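Local coordinates for uncharacterized protein YobA (Bacillus subtilis subsp. subtilis str. 168, PDB 4QY7) that is of unknown function but belongs to the DUF3221 family, adopts an OB-fold and is probably exported, being made with a predicted signal peptide, at residues V14-E19 against D59-L64. Numbering follows the deposited sequence. Where two conformers were deposited one is given.
Sequences VLKDNE and DNTDDL
A type I beta turn from Thr61 to Leu64 receives the ammonium group of Lys16, the last residue of strand 7-16. Lysine suits this place because its long chain can cross from the strand to the loop and its end group has three N-H bonds, two spent on Thr61 and one on a water. CG lies anti to the backbone N (chi1 -171°), and after a bend at chi2 the rest runs nearly extended to the turn. NZ there donates to Thr61 OG1 at 3.0 Å and to Thr61 O at 3.1 Å. The carbonyl is met from above its plane, with a C=O...NZ angle of 118°, while the turn's own bond, Leu64 N to Thr61 O at 3.0 Å, arrives from the opposite face. Threonine fits because its hydroxyl adds a second acceptor beside the backbone oxygen; chi1 of 66° sets OG1 between the backbone N and the carbonyl carbon. In this OB-fold the contact ties the end of one strand to the loop that leads into strand 69-74. The lysine methylenes run alongside the turn's last residue, with Lys16 CD 3.4 Å from Leu64 O, while the leucine side chain is buried against Leu55 and Tyr90. Water 1 accepts from Lys16 NZ at 3.1 Å and lies within donating distance of Asp62 O and Leu64 O, with more acceptors around it than protons to give. Water 2 joins Thr61 OG1 (2.7 Å) to Asn18 O. Just before the beta turn, Asn60 OD1 accepts from Asp62 N at 3.0 Å, making an Asx turn.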
# COMPACT_ATOMS: atom_id res chain seq x y z
N VAL A 14 -2.06 -1.96 -6.45
CA VAL A 14 -2.12 -3.02 -7.48
C VAL A 14 -3.22 -4.03 -7.16
O VAL A 14 -3.85 -4.55 -8.08
CB VAL A 14 -0.77 -3.74 -7.74
CG1 VAL A 14 0.16 -2.85 -8.55
CG2 VAL A 14 -0.10 -4.23 -6.46
N LEU A 15 -3.47 -4.30 -5.87
CA LEU A 15 -4.55 -5.18 -5.43
C LEU A 15 -5.26 -4.54 -4.26
O LEU A 15 -4.61 -3.90 -3.43
CB LEU A 15 -4.02 -6.56 -5.02
CG LEU A 15 -3.36 -7.39 -6.11
CD1 LEU A 15 -2.45 -8.45 -5.49
CD2 LEU A 15 -4.41 -8.05 -7.01
N LYS A 16 -6.58 -4.68 -4.17
CA LYS A 16 -7.33 -4.09 -3.06
C LYS A 16 -8.52 -4.96 -2.79
O LYS A 16 -9.25 -5.30 -3.73
CB LYS A 16 -7.79 -2.65 -3.40
CG LYS A 16 -8.39 -1.90 -2.17
CD LYS A 16 -9.93 -1.96 -2.16
CE LYS A 16 -10.53 -1.31 -0.95
NZ LYS A 16 -12.02 -1.17 -1.08
N ASP A 17 -8.70 -5.37 -1.55
CA ASP A 17 -9.88 -6.10 -1.11
C ASP A 17 -10.38 -5.37 0.11
O ASP A 17 -9.84 -4.31 0.44
CB ASP A 17 -9.58 -7.59 -0.92
CG ASP A 17 -8.66 -7.99 0.21
OD1 ASP A 17 -8.61 -7.26 1.23
OD2 ASP A 17 -8.07 -9.09 0.14
N ASN A 18 -11.40 -5.89 0.79
CA ASN A 18 -11.97 -5.15 1.92
C ASN A 18 -11.01 -5.02 3.09
O ASN A 18 -11.15 -4.05 3.84
CB ASN A 18 -13.26 -5.80 2.41
CG ASN A 18 -14.35 -5.79 1.36
OD1 ASN A 18 -14.70 -4.74 0.80
ND2 ASN A 18 -14.84 -6.95 1.01
N GLU A 19 -10.04 -5.93 3.27
CA GLU A 19 -9.14 -5.84 4.43
C GLU A 19 -7.79 -5.24 4.18
O GLU A 19 -7.19 -4.74 5.13
CB GLU A 19 -8.90 -7.27 4.99
CG GLU A 19 -10.15 -7.96 5.52
CD GLU A 19 -10.93 -7.18 6.56
OE1 GLU A 19 -10.31 -6.36 7.28
OE2 GLU A 19 -12.16 -7.36 6.64
N ASP A 59 -12.45 4.23 7.80
CA ASP A 59 -13.93 4.19 7.83
C ASP A 59 -14.55 3.76 6.48
O ASP A 59 -15.44 2.91 6.48
CB ASP A 59 -14.51 5.56 8.25
CG ASP A 59 -14.08 6.75 7.42
OD1 ASP A 59 -13.25 6.57 6.49
OD2 ASP A 59 -14.54 7.87 7.72
N ASN A 60 -14.06 4.29 5.36
CA ASN A 60 -14.57 3.95 4.04
C ASN A 60 -13.42 3.92 3.04
O ASN A 60 -12.65 4.88 2.97
CB ASN A 60 -15.63 4.96 3.60
CG ASN A 60 -16.34 4.57 2.32
OD1 ASN A 60 -15.79 4.69 1.22
ND2 ASN A 60 -17.57 4.07 2.43
N THR A 61 -13.28 2.83 2.27
CA THR A 61 -12.19 2.70 1.30
C THR A 61 -12.71 2.52 -0.12
O THR A 61 -12.00 1.97 -0.96
CB THR A 61 -11.30 1.52 1.69
OG1 THR A 61 -12.05 0.31 1.56
CG2 THR A 61 -10.78 1.64 3.09
N ASP A 62 -13.93 3.00 -0.41
CA ASP A 62 -14.54 2.84 -1.74
C ASP A 62 -13.68 3.47 -2.84
O ASP A 62 -13.54 2.86 -3.90
CB ASP A 62 -15.95 3.43 -1.77
CG ASP A 62 -16.96 2.69 -0.91
OD1 ASP A 62 -16.65 1.54 -0.50
OD2 ASP A 62 -18.06 3.25 -0.66
N ASP A 63 -13.06 4.64 -2.57
CA ASP A 63 -12.21 5.33 -3.55
C ASP A 63 -10.77 4.78 -3.65
O ASP A 63 -9.98 5.28 -4.48
CB ASP A 63 -12.16 6.85 -3.23
CG ASP A 63 -11.53 7.22 -1.90
OD1 ASP A 63 -11.40 6.33 -1.04
OD2 ASP A 63 -11.22 8.42 -1.71
N LEU A 64 -10.40 3.80 -2.80
CA LEU A 64 -9.08 3.20 -2.88
C LEU A 64 -9.17 2.11 -3.93
O LEU A 64 -9.76 1.06 -3.68
CB LEU A 64 -8.68 2.67 -1.50
CG LEU A 64 -7.25 2.31 -1.36
CD1 LEU A 64 -6.37 3.53 -1.54
CD2 LEU A 64 -7.02 1.67 -0.00
O HOH W 1 -12.34 0.40 -3.69
O HOH W 2 -12.26 -1.39 3.67